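Local atomic coordinates of pyrethroid hydrolase (Sphingobium faniae, PDB entry 5Y5R), a protein that hydrolyses the ester bond of pyrethroid insecticides such as cypermethrin and permethrin, releasing an alcohol and a cyclopropanecarboxylic acid. Residues A[7-12]-A[59-64]; A[52-57]-A[80-85]; A[17-22]-A[73-78]; A[21-26]-A[33-38]. All coordinates share one frame; numbering follows the deposited sequence.

In the fold
From the N terminus, strand 3-9 and the loop after it hold residues 7-12, which meet helix 59-67 in contact 1. Contact 4 lies wholly within the loop so formed: residues 21-26 fold back on 33-38 after a few intervening residues and pack helix 23-28 on strand 32-34, the edge neighbour of strand 3-9. Contact 3 begins at 17-22, sharing Ala21 and Val22 with contact 4, and closes on strand 71-77; it therefore crosses contact 1. Contact 2 opens last, at 52-57, and ends on helix 80-90, crossing contacts 1 and 3 but following contact 4 in series. Together they tie helices and loops to the central parallel sheet, and contacts 1 and 3 reach the bound ester.

Contact 1. Residues A[7-12]-A[59-64]. With 8NL ((2-methyl-3-phenyl-phenyl)methyl (1~{S})-3-[(~{E})-2-chloranyl-3,3,3-tris(fluoranyl)prop-1-enyl]-2,2-dimethyl-cyclopropane-1-carboxylate), chain G.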
# COMPACT_ATOMS: atom_id res chain seq x y z
N ILE A 7 -9.05 1.70 -6.88
CA ILE A 7 -7.66 1.93 -7.28
C ILE A 7 -6.77 1.20 -6.28
O ILE A 7 -6.85 1.46 -5.08
CB ILE A 7 -7.33 3.43 -7.35
CG1 ILE A 7 -8.28 4.17 -8.31
CG2 ILE A 7 -5.82 3.66 -7.69
CD1 ILE A 7 -8.18 5.67 -8.27
N LEU A 8 -6.02 0.20 -6.77
CA LEU A 8 -5.10 -0.61 -5.96
C LEU A 8 -3.69 -0.09 -6.18
O LEU A 8 -3.18 -0.11 -7.32
CB LEU A 8 -5.13 -2.09 -6.34
CG LEU A 8 -6.51 -2.71 -6.63
CD1 LEU A 8 -6.40 -4.13 -7.08
CD2 LEU A 8 -7.40 -2.52 -5.39
N ILE A 9 -3.04 0.33 -5.09
CA ILE A 9 -1.72 0.96 -5.16
C ILE A 9 -0.68 0.06 -4.51
O ILE A 9 -0.80 -0.28 -3.33
CB ILE A 9 -1.76 2.36 -4.54
CG1 ILE A 9 -2.68 3.25 -5.37
CG2 ILE A 9 -0.33 2.91 -4.45
CD1 ILE A 9 -3.12 4.54 -4.71
N HIS A 10 0.36 -0.28 -5.26
CA HIS A 10 1.44 -1.16 -4.84
C HIS A 10 2.33 -0.47 -3.80
O HIS A 10 2.27 0.75 -3.61
CB HIS A 10 2.32 -1.55 -6.04
CG HIS A 10 3.03 -0.39 -6.66
ND1 HIS A 10 4.10 0.25 -6.05
CD2 HIS A 10 2.83 0.26 -7.84
CE1 HIS A 10 4.53 1.23 -6.83
NE2 HIS A 10 3.77 1.26 -7.92
N GLY A 11 3.15 -1.27 -3.12
CA GLY A 11 4.15 -0.80 -2.16
C GLY A 11 5.58 -0.74 -2.70
O GLY A 11 5.83 -0.78 -3.90
N ALA A 12 6.55 -0.69 -1.77
CA ALA A 12 7.94 -0.45 -2.20
C ALA A 12 8.47 -1.54 -3.14
O ALA A 12 8.24 -2.73 -2.94
CB ALA A 12 8.87 -0.38 -0.98
N ARG A 59 0.91 11.09 -8.67
CA ARG A 59 0.17 11.75 -9.74
C ARG A 59 -0.52 10.79 -10.70
O ARG A 59 -1.61 11.10 -11.19
CB ARG A 59 1.12 12.71 -10.50
CG ARG A 59 0.44 13.64 -11.50
CD ARG A 59 1.25 14.92 -11.68
NE ARG A 59 2.55 14.76 -12.34
CZ ARG A 59 3.56 15.61 -12.18
NH1 ARG A 59 3.43 16.66 -11.36
NH2 ARG A 59 4.71 15.41 -12.82
N PRO A 60 0.02 9.59 -10.95
CA PRO A 60 -0.77 8.63 -11.74
C PRO A 60 -2.12 8.28 -11.13
O PRO A 60 -3.03 7.94 -11.88
CB PRO A 60 0.15 7.40 -11.81
CG PRO A 60 1.51 7.96 -11.72
CD PRO A 60 1.43 9.17 -10.85
N VAL A 61 -2.28 8.32 -9.81
CA VAL A 61 -3.59 8.07 -9.22
C VAL A 61 -4.47 9.31 -9.31
O VAL A 61 -5.65 9.22 -9.66
CB VAL A 61 -3.44 7.61 -7.77
CG1 VAL A 61 -4.81 7.54 -7.09
CG2 VAL A 61 -2.70 6.28 -7.74
N ALA A 62 -3.89 10.48 -9.04
CA ALA A 62 -4.66 11.71 -9.14
C ALA A 62 -5.25 11.84 -10.54
O ALA A 62 -6.38 12.29 -10.71
CB ALA A 62 -3.80 12.92 -8.80
N ASP A 63 -4.47 11.41 -11.55
CA ASP A 63 -4.97 11.35 -12.92
C ASP A 63 -6.20 10.45 -13.04
O ASP A 63 -7.18 10.82 -13.69
CB ASP A 63 -3.89 10.85 -13.87
CG ASP A 63 -2.64 11.73 -13.90
OD1 ASP A 63 -2.70 12.93 -13.55
OD2 ASP A 63 -1.58 11.21 -14.33
N ILE A 64 -6.15 9.25 -12.44
CA ILE A 64 -7.28 8.32 -12.57
C ILE A 64 -8.50 8.90 -11.87
O ILE A 64 -9.59 8.96 -12.44
CB ILE A 64 -6.93 6.94 -11.98
CG1 ILE A 64 -5.92 6.19 -12.85
CG2 ILE A 64 -8.23 6.06 -11.88
CD1 ILE A 64 -5.47 4.90 -12.22
C 8NL G . 9.78 -4.99 -1.29
C8 8NL G . 10.84 -7.59 -4.22
C9 8NL G . 12.08 -7.85 -4.79
C10 8NL G . 13.19 -8.07 -3.99
C11 8NL G . 12.99 -8.02 -2.61
C12 8NL G . 11.73 -7.76 -2.06
C13 8NL G . 6.86 -4.71 -0.48
O 8NL G . 7.41 -4.36 0.82
CL 8NL G . 11.20 -1.24 6.01
C21 8NL G . 10.17 -1.52 4.60
C22 8NL G . 10.85 -1.65 3.26
F2 8NL G . 10.83 -2.93 2.91
F1 8NL G . 10.29 -0.91 2.32
F 8NL G . 12.10 -1.25 3.41
C20 8NL G . 8.86 -1.66 4.76
C16 8NL G . 7.94 -1.87 3.58
C17 8NL G . 6.60 -2.33 4.15
C18 8NL G . 6.01 -0.94 3.93
C19 8NL G . 6.68 -2.75 5.63
C15 8NL G . 7.37 -3.22 3.14
C14 8NL G . 7.02 -3.19 1.65
O1 8NL G . 6.49 -2.19 1.17
C2 8NL G . 7.46 -5.90 -1.23
C3 8NL G . 6.56 -6.91 -1.58
C4 8NL G . 6.96 -8.05 -2.27
C5 8NL G . 8.28 -8.20 -2.67
C6 8NL G . 9.23 -7.23 -2.35
C1 8NL G . 8.81 -6.07 -1.64
C7 8NL G . 10.63 -7.52 -2.86
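Ile7 and Ile9 of strand 3-9 pack with their side chains against Val61 and Ile64 of helix 59-67; residues 59-64 of the helix run almost exactly antiparallel to strand residues 7-9 (177°). The delta methyl of Ile7 does most of the touching: its CD1 lies 3.6 Å from Ile64 CG2, the two side chains sliding past each other in opposite directions, and 4.0 Å from Val61 CG1. Ile9 meets Val61 differently, tip to tip, with Ile9 CD1 3.5 Å from Val61 CG2. Val61 thus serves both isoleucines at once: with CG1 anti to the backbone N (chi1 172°), one methyl faces Ile7 and the other faces Ile9. Trimming Ile7 to an alanine removes CG1, CG2 and CD1, and would probably leave Ile64 CG2 without its strand partner and open a gap between sheet and helix. Beyond the strand, the chain turns toward the active site. There His10 ND1 donates to Gly11 O at 2.9 Å, with the donor tilted from the carbonyl plane, and Leu38 N is bonded to His10 NE2, so the ring is held at both nitrogens. Ala12 N then gives a bond of 3.3 Å to the ester carbonyl oxygen O1 of 8NL (148°), consistent with a place in an oxyanion hole. Ile9 also leans on Ile84 and Leu87, and Val61 on Leu87, so helix 80-90 joins the packing. The strand itself lies between strands 71-77 and 32-34, with helix 59-67 covering one face of the sheet.

Contact 2. Residues A[52-57]-A[80-85]; sequences VDMEHY and GGASIS
Met54, present as selenomethionine, and Tyr57 approach helix 80-90 side by side, both directed at Ser83. The Met54 chain is bent at both outer torsions (chi2 -67°, chi3 -80°), a curl that delivers its terminal methyl to the helix backbone: CE of Met54 comes within 3.5 Å of Ala82 O and 3.7 Å of Ser83 CA, with the Ala82 methyl a little farther off. The hydroxyl of Ser83 is shared by the two neighbours, since Ser83 OG is 3.8 Å from Met54 CE and equally 3.8 Å from Tyr57 CD2, approaching the tyrosine ring obliquely. These are van der Waals contacts; the phenol oxygen of Tyr57 finds its polar partners elsewhere, in His41 NE2 and Gln174 NE2, while Leu38 touches both the tyrosine and Ser83. The short helix 54-57 that presents the two side chains is itself well fastened. Asp53 is its N-cap, and His56 N donates to Asp53 OD1 at 3.2 Å, nearly along the C-O axis. In addition, Val52 N donates to His56 ND1 at 3.0 Å, lying in the imidazole plane. On the other side of the contact, Gly80 closes a GxSxG sequence, so the arrangement is that of a short, side-chain-capped helix packed on the first turns of the helix that follows the probable nucleophile.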
# COMPACT_ATOMS: atom_id res chain seq x y z
N VAL A 52 10.10 13.63 -7.39
CA VAL A 52 10.40 14.89 -6.74
C VAL A 52 9.80 14.96 -5.34
O VAL A 52 10.51 15.20 -4.36
CB VAL A 52 9.89 16.06 -7.60
CG1 VAL A 52 10.18 17.34 -6.87
CG2 VAL A 52 10.54 16.00 -8.98
N ASP A 53 8.51 14.69 -5.22
CA ASP A 53 7.81 14.76 -3.94
C ASP A 53 6.54 13.92 -4.08
O ASP A 53 6.35 13.22 -5.08
CB ASP A 53 7.57 16.22 -3.52
CG ASP A 53 6.70 17.00 -4.49
OD1 ASP A 53 6.14 16.40 -5.43
OD2 ASP A 53 6.56 18.23 -4.31
N MSE A 54 5.69 13.94 -3.06
CA MSE A 54 4.56 13.02 -3.05
C MSE A 54 3.51 13.36 -4.08
O MSE A 54 2.89 12.47 -4.65
CB MSE A 54 3.93 12.97 -1.67
CG MSE A 54 4.77 12.15 -0.69
SE MSE A 54 4.83 10.26 -1.14
CE MSE A 54 3.07 9.71 -0.38
N GLU A 55 3.28 14.66 -4.29
CA GLU A 55 2.36 15.08 -5.33
C GLU A 55 2.79 14.48 -6.65
O GLU A 55 1.95 14.03 -7.44
CB GLU A 55 2.33 16.61 -5.45
CG GLU A 55 1.31 17.14 -6.50
CD GLU A 55 1.78 16.97 -7.95
OE1 GLU A 55 3.02 16.95 -8.16
OE2 GLU A 55 0.92 16.77 -8.86
N HIS A 56 4.10 14.45 -6.89
CA HIS A 56 4.66 13.83 -8.09
C HIS A 56 4.53 12.32 -8.06
O HIS A 56 4.17 11.70 -9.07
CB HIS A 56 6.14 14.21 -8.23
CG HIS A 56 6.76 13.73 -9.49
ND1 HIS A 56 8.11 13.49 -9.61
CD2 HIS A 56 6.23 13.47 -10.71
CE1 HIS A 56 8.38 13.08 -10.83
NE2 HIS A 56 7.25 13.06 -11.52
N TYR A 57 4.91 11.71 -6.92
CA TYR A 57 4.84 10.25 -6.77
C TYR A 57 3.43 9.74 -7.02
O TYR A 57 3.25 8.70 -7.67
CB TYR A 57 5.32 9.86 -5.36
CG TYR A 57 5.67 8.39 -5.15
CD1 TYR A 57 6.62 7.76 -5.95
CD2 TYR A 57 5.10 7.64 -4.11
CE1 TYR A 57 6.94 6.45 -5.77
CE2 TYR A 57 5.45 6.30 -3.93
CZ TYR A 57 6.35 5.71 -4.77
OH TYR A 57 6.72 4.39 -4.58
N GLY A 80 2.44 1.55 0.31
CA GLY A 80 1.40 2.22 -0.45
C GLY A 80 0.39 2.96 0.39
O GLY A 80 -0.32 3.83 -0.13
N GLY A 81 0.27 2.63 1.67
CA GLY A 81 -0.64 3.38 2.53
C GLY A 81 -0.25 4.84 2.68
O GLY A 81 -1.13 5.69 2.84
N ALA A 82 1.06 5.15 2.64
CA ALA A 82 1.48 6.55 2.70
C ALA A 82 0.89 7.34 1.55
O ALA A 82 0.50 8.50 1.72
CB ALA A 82 3.01 6.65 2.70
N SER A 83 0.79 6.73 0.38
CA SER A 83 0.21 7.39 -0.79
C SER A 83 -1.31 7.62 -0.64
O SER A 83 -1.82 8.68 -1.04
CB SER A 83 0.51 6.56 -2.03
OG SER A 83 1.91 6.58 -2.29
N ILE A 84 -2.05 6.64 -0.13
CA ILE A 84 -3.51 6.81 -0.08
C ILE A 84 -3.88 7.84 0.96
O ILE A 84 -4.92 8.49 0.85
CB ILE A 84 -4.29 5.49 0.16
CG1 ILE A 84 -4.30 5.11 1.64
CG2 ILE A 84 -3.77 4.37 -0.71
CD1 ILE A 84 -5.27 4.00 1.94
N SER A 85 -3.10 7.95 2.05
CA SER A 85 -3.31 9.04 3.00
C SER A 85 -3.01 10.40 2.37
O SER A 85 -3.71 11.39 2.59
CB SER A 85 -2.43 8.80 4.23
OG SER A 85 -2.77 7.58 4.88

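Contact 3. Residues A[17-22]-A[73-78]; sequences ACYDAV and ILLGHS. With 8NL ((2-methyl-3-phenyl-phenyl)methyl (1~{S})-3-[(~{E})-2-chloranyl-3,3,3-tris(fluoranyl)prop-1-enyl]-2,2-dimethyl-cyclopropane-1-carboxylate), chain G.
At the strand end that leads into the probable nucleophile elbow, Tyr19 drives its phenol against Leu75 and His77 of strand 71-77. The hydroxyl end makes the closest approaches: Tyr19 OH is 3.0 Å from His77 CB, a tight fit, and 3.3 Å from Leu75 CD2. The same methyl also reaches the aromatic ring, with Leu75 CD2 3.9 Å from Tyr19 CE1, and both side chains cross that of the tyrosine at a slant. Leu75 has its second torsion away from the preferred staggered values (chi2 149°), which may reflect the close fit of CD2 against the phenol. Polar satisfaction for Tyr19 OH comes from Ile9 O on the neighbouring strand, which probably helps to hold the hydroxyl in place. The imidazole of His77 leads off elsewhere: its NE2 is bonded to His230 O, and Tyr233 packs against the ring edge-to-face. The methylene of Ser78 covers one face of this imidazole, CB lying over its centre. At Ser78 the chain makes a sharp turn, with phi 49° and psi -116°. Its OG is modelled 2.3 Å from O1 of 8NL, too short for the details of that hydrogen bond to be trusted, while His230 NE2 also bonds the ligand. The strained serine between Gly76 and Gly80, touching His230, which with Asp202 probably forms the charge relay, is typical of the nucleophile elbow of alpha/beta hydrolases, with Ser78 the likely nucleophile.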
# COMPACT_ATOMS: atom_id res chain seq x y z
N ALA A 17 1.11 -4.46 -11.57
CA ALA A 17 0.84 -5.82 -12.01
C ALA A 17 0.81 -6.84 -10.87
O ALA A 17 0.32 -7.96 -11.08
CB ALA A 17 1.88 -6.25 -13.05
N CYS A 18 1.35 -6.50 -9.69
CA CYS A 18 1.29 -7.46 -8.59
C CYS A 18 -0.13 -7.80 -8.18
O CYS A 18 -0.34 -8.84 -7.58
CB CYS A 18 2.05 -6.96 -7.35
SG CYS A 18 1.30 -5.60 -6.40
N TYR A 19 -1.08 -6.96 -8.54
CA TYR A 19 -2.51 -7.14 -8.25
C TYR A 19 -3.26 -7.94 -9.32
O TYR A 19 -4.49 -8.03 -9.25
CB TYR A 19 -3.16 -5.76 -8.09
CG TYR A 19 -2.79 -5.06 -6.79
CD1 TYR A 19 -3.37 -5.45 -5.56
CD2 TYR A 19 -1.89 -4.01 -6.77
CE1 TYR A 19 -3.02 -4.81 -4.34
CE2 TYR A 19 -1.57 -3.37 -5.58
CZ TYR A 19 -2.12 -3.77 -4.38
OH TYR A 19 -1.75 -3.11 -3.22
N ASP A 20 -2.53 -8.57 -10.26
CA ASP A 20 -3.16 -9.22 -11.40
C ASP A 20 -4.16 -10.30 -10.99
O ASP A 20 -5.12 -10.56 -11.73
CB ASP A 20 -2.09 -9.84 -12.31
CG ASP A 20 -1.49 -8.84 -13.25
OD1 ASP A 20 -1.96 -7.68 -13.29
OD2 ASP A 20 -0.55 -9.23 -13.97
N ALA A 21 -4.01 -10.91 -9.82
CA ALA A 21 -4.99 -11.93 -9.46
C ALA A 21 -6.27 -11.33 -8.90
O ALA A 21 -7.32 -11.97 -8.95
CB ALA A 21 -4.38 -12.90 -8.45
N VAL A 22 -6.22 -10.09 -8.46
CA VAL A 22 -7.35 -9.45 -7.81
C VAL A 22 -8.20 -8.63 -8.78
O VAL A 22 -9.42 -8.54 -8.62
CB VAL A 22 -6.79 -8.58 -6.66
CG1 VAL A 22 -7.88 -7.93 -5.89
CG2 VAL A 22 -6.01 -9.48 -5.71
N ILE A 73 -12.51 3.96 -4.38
CA ILE A 73 -11.88 3.31 -3.24
C ILE A 73 -10.38 3.28 -3.51
O ILE A 73 -9.94 2.87 -4.59
CB ILE A 73 -12.43 1.89 -3.02
CG1 ILE A 73 -13.96 1.90 -2.87
CG2 ILE A 73 -11.81 1.28 -1.78
CD1 ILE A 73 -14.50 2.47 -1.55
N LEU A 74 -9.59 3.72 -2.54
CA LEU A 74 -8.14 3.70 -2.62
C LEU A 74 -7.63 2.61 -1.70
O LEU A 74 -7.99 2.59 -0.51
CB LEU A 74 -7.53 5.04 -2.23
CG LEU A 74 -7.89 6.26 -3.05
CD1 LEU A 74 -6.92 7.40 -2.71
CD2 LEU A 74 -7.88 5.87 -4.54
N LEU A 75 -6.81 1.72 -2.25
CA LEU A 75 -6.16 0.67 -1.48
C LEU A 75 -4.65 0.85 -1.59
O LEU A 75 -4.12 1.02 -2.70
CB LEU A 75 -6.56 -0.73 -1.95
CG LEU A 75 -6.00 -1.92 -1.15
CD1 LEU A 75 -7.00 -3.09 -1.18
CD2 LEU A 75 -4.62 -2.42 -1.67
N GLY A 76 -4.00 0.81 -0.46
CA GLY A 76 -2.55 0.82 -0.41
C GLY A 76 -2.05 -0.47 0.21
O GLY A 76 -2.63 -0.97 1.17
N HIS A 77 -0.98 -1.03 -0.36
CA HIS A 77 -0.30 -2.16 0.27
C HIS A 77 1.03 -1.68 0.85
O HIS A 77 1.73 -0.90 0.22
CB HIS A 77 -0.09 -3.32 -0.69
CG HIS A 77 0.81 -4.40 -0.14
ND1 HIS A 77 2.07 -4.64 -0.63
CD2 HIS A 77 0.61 -5.28 0.86
CE1 HIS A 77 2.61 -5.64 0.03
NE2 HIS A 77 1.76 -6.03 0.96
N SER A 78 1.28 -2.05 2.11
CA SER A 78 2.51 -1.75 2.84
C SER A 78 2.82 -0.26 2.71
O SER A 78 2.02 0.58 3.11
CB SER A 78 3.69 -2.58 2.34
OG SER A 78 4.16 -2.11 1.09
C 8NL G . 9.78 -4.99 -1.29
C8 8NL G . 10.84 -7.59 -4.22
C9 8NL G . 12.08 -7.85 -4.79
C10 8NL G . 13.19 -8.07 -3.99
C11 8NL G . 12.99 -8.02 -2.61
C12 8NL G . 11.73 -7.76 -2.06
C13 8NL G . 6.86 -4.71 -0.48
O 8NL G . 7.41 -4.36 0.82
CL 8NL G . 11.20 -1.24 6.01
C21 8NL G . 10.17 -1.52 4.60
C22 8NL G . 10.85 -1.65 3.26
F2 8NL G . 10.83 -2.93 2.91
F1 8NL G . 10.29 -0.91 2.32
F 8NL G . 12.10 -1.25 3.41
C20 8NL G . 8.86 -1.66 4.76
C16 8NL G . 7.94 -1.87 3.58
C17 8NL G . 6.60 -2.33 4.15
C18 8NL G . 6.01 -0.94 3.93
C19 8NL G . 6.68 -2.75 5.63
C15 8NL G . 7.37 -3.22 3.14
C14 8NL G . 7.02 -3.19 1.65
O1 8NL G . 6.49 -2.19 1.17
C2 8NL G . 7.46 -5.90 -1.23
C3 8NL G . 6.56 -6.91 -1.58
C4 8NL G . 6.96 -8.05 -2.27
C5 8NL G . 8.28 -8.20 -2.67
C6 8NL G . 9.23 -7.23 -2.35
C1 8NL G . 8.81 -6.07 -1.64
C7 8NL G . 10.63 -7.52 -2.86

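Contact 4. Residues A[21-26]-A[33-38]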
# COMPACT_ATOMS: atom_id res chain seq x y z
N ALA A 21 -4.01 -10.91 -9.82
CA ALA A 21 -4.99 -11.93 -9.46
C ALA A 21 -6.27 -11.33 -8.90
O ALA A 21 -7.32 -11.97 -8.95
CB ALA A 21 -4.38 -12.90 -8.45
N VAL A 22 -6.22 -10.09 -8.46
CA VAL A 22 -7.35 -9.45 -7.81
C VAL A 22 -8.20 -8.63 -8.78
O VAL A 22 -9.42 -8.54 -8.62
CB VAL A 22 -6.79 -8.58 -6.66
CG1 VAL A 22 -7.88 -7.93 -5.89
CG2 VAL A 22 -6.01 -9.48 -5.71
N VAL A 23 -7.59 -8.04 -9.81
CA VAL A 23 -8.30 -7.09 -10.66
C VAL A 23 -9.56 -7.68 -11.30
O VAL A 23 -10.66 -7.13 -11.11
CB VAL A 23 -7.34 -6.52 -11.71
CG1 VAL A 23 -8.13 -5.81 -12.79
CG2 VAL A 23 -6.36 -5.57 -11.02
N PRO A 24 -9.48 -8.80 -12.04
CA PRO A 24 -10.70 -9.35 -12.64
C PRO A 24 -11.76 -9.73 -11.62
O PRO A 24 -12.96 -9.62 -11.94
CB PRO A 24 -10.18 -10.58 -13.40
CG PRO A 24 -8.88 -10.94 -12.72
CD PRO A 24 -8.30 -9.63 -12.37
N LEU A 25 -11.37 -10.15 -10.40
CA LEU A 25 -12.39 -10.53 -9.42
C LEU A 25 -13.23 -9.34 -8.99
O LEU A 25 -14.46 -9.46 -8.87
CB LEU A 25 -11.75 -11.18 -8.20
CG LEU A 25 -10.98 -12.46 -8.55
CD1 LEU A 25 -10.26 -13.00 -7.33
CD2 LEU A 25 -11.89 -13.47 -9.20
N LEU A 26 -12.61 -8.19 -8.77
CA LEU A 26 -13.37 -6.97 -8.47
C LEU A 26 -14.16 -6.49 -9.69
O LEU A 26 -15.28 -5.97 -9.55
CB LEU A 26 -12.42 -5.88 -7.94
CG LEU A 26 -11.73 -6.15 -6.59
CD1 LEU A 26 -10.62 -5.14 -6.29
CD2 LEU A 26 -12.73 -6.13 -5.47
N VAL A 33 -11.56 -1.13 -12.30
CA VAL A 33 -10.44 -1.38 -11.41
C VAL A 33 -9.15 -0.88 -12.05
O VAL A 33 -8.93 -1.07 -13.25
CB VAL A 33 -10.35 -2.88 -11.05
CG1 VAL A 33 -9.23 -3.13 -10.07
CG2 VAL A 33 -11.69 -3.34 -10.47
N HIS A 34 -8.33 -0.20 -11.26
CA HIS A 34 -7.07 0.38 -11.69
C HIS A 34 -5.96 -0.15 -10.79
O HIS A 34 -6.19 -0.43 -9.60
CB HIS A 34 -7.13 1.91 -11.63
CG HIS A 34 -8.31 2.53 -12.33
ND1 HIS A 34 -8.26 2.96 -13.64
CD2 HIS A 34 -9.58 2.77 -11.90
CE1 HIS A 34 -9.44 3.46 -13.98
NE2 HIS A 34 -10.26 3.35 -12.95
N ALA A 35 -4.80 -0.45 -11.38
CA ALA A 35 -3.60 -0.81 -10.62
C ALA A 35 -2.38 -0.15 -11.26
O ALA A 35 -1.56 -0.80 -11.90
CB ALA A 35 -3.45 -2.34 -10.54
N PRO A 36 -2.24 1.16 -11.11
CA PRO A 36 -1.21 1.91 -11.82
C PRO A 36 0.17 1.77 -11.20
O PRO A 36 0.32 1.41 -10.03
CB PRO A 36 -1.69 3.36 -11.72
CG PRO A 36 -2.46 3.38 -10.39
CD PRO A 36 -3.10 2.03 -10.26
N ASP A 37 1.19 1.96 -12.04
CA ASP A 37 2.54 2.21 -11.55
C ASP A 37 2.63 3.62 -10.96
O ASP A 37 2.28 4.61 -11.61
CB ASP A 37 3.53 2.06 -12.70
CG ASP A 37 3.69 0.62 -13.18
OD1 ASP A 37 3.33 -0.35 -12.46
OD2 ASP A 37 4.14 0.46 -14.34
N LEU A 38 3.13 3.74 -9.73
CA LEU A 38 3.41 5.09 -9.26
C LEU A 38 4.64 5.62 -10.03
O LEU A 38 5.23 4.92 -10.85
CB LEU A 38 3.59 5.11 -7.73
CG LEU A 38 2.33 4.82 -6.89
CD1 LEU A 38 2.56 4.98 -5.37
CD2 LEU A 38 1.24 5.76 -7.27
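Val23, in the first turn of helix 23-28, comes nearest to Val33 at the edge of the sheet, their CA atoms 6.1 Å apart, as the chain returns from helix to strand. The two valine side chains slide past each other in opposite directions. Val33 has CG1 anti to the backbone N (chi1 -177°), and this methyl faces both branches of its partner: Val33 CG1 is 3.9 Å from Val23 CG2 and 4.0 Å from Val23 CG1. The second methyl turns to the next turn of the helix, where Val33 CG2 lies 3.7 Å from Leu26 CB and also comes up to the carbonyl of Val23, 4.0 Å from its O. Two residues on, just past the strand end, Ala35 CB makes a looser contact, 4.4 Å from Val23 CG2. The side chains that meet are all apolar, and Val33 has the largest share of the area buried here. If Val33 were an alanine, both methyls would go, and Val23 CG2 and Leu26 CB would probably be left facing a gap between helix and strand. His34 points away from the helix and joins the other face of the sheet, packing on Ile7 and Ile64, with its NE2 bonded to Asp5 OD2. The contact thus lies within the beta-alpha-beta unit of strand 3-9, helix 23-28 and strand 32-34: the helix covers one face of the edge strand and borders helix 237-249 through Leu25, while helix 59-67 meets His34 and Pro36.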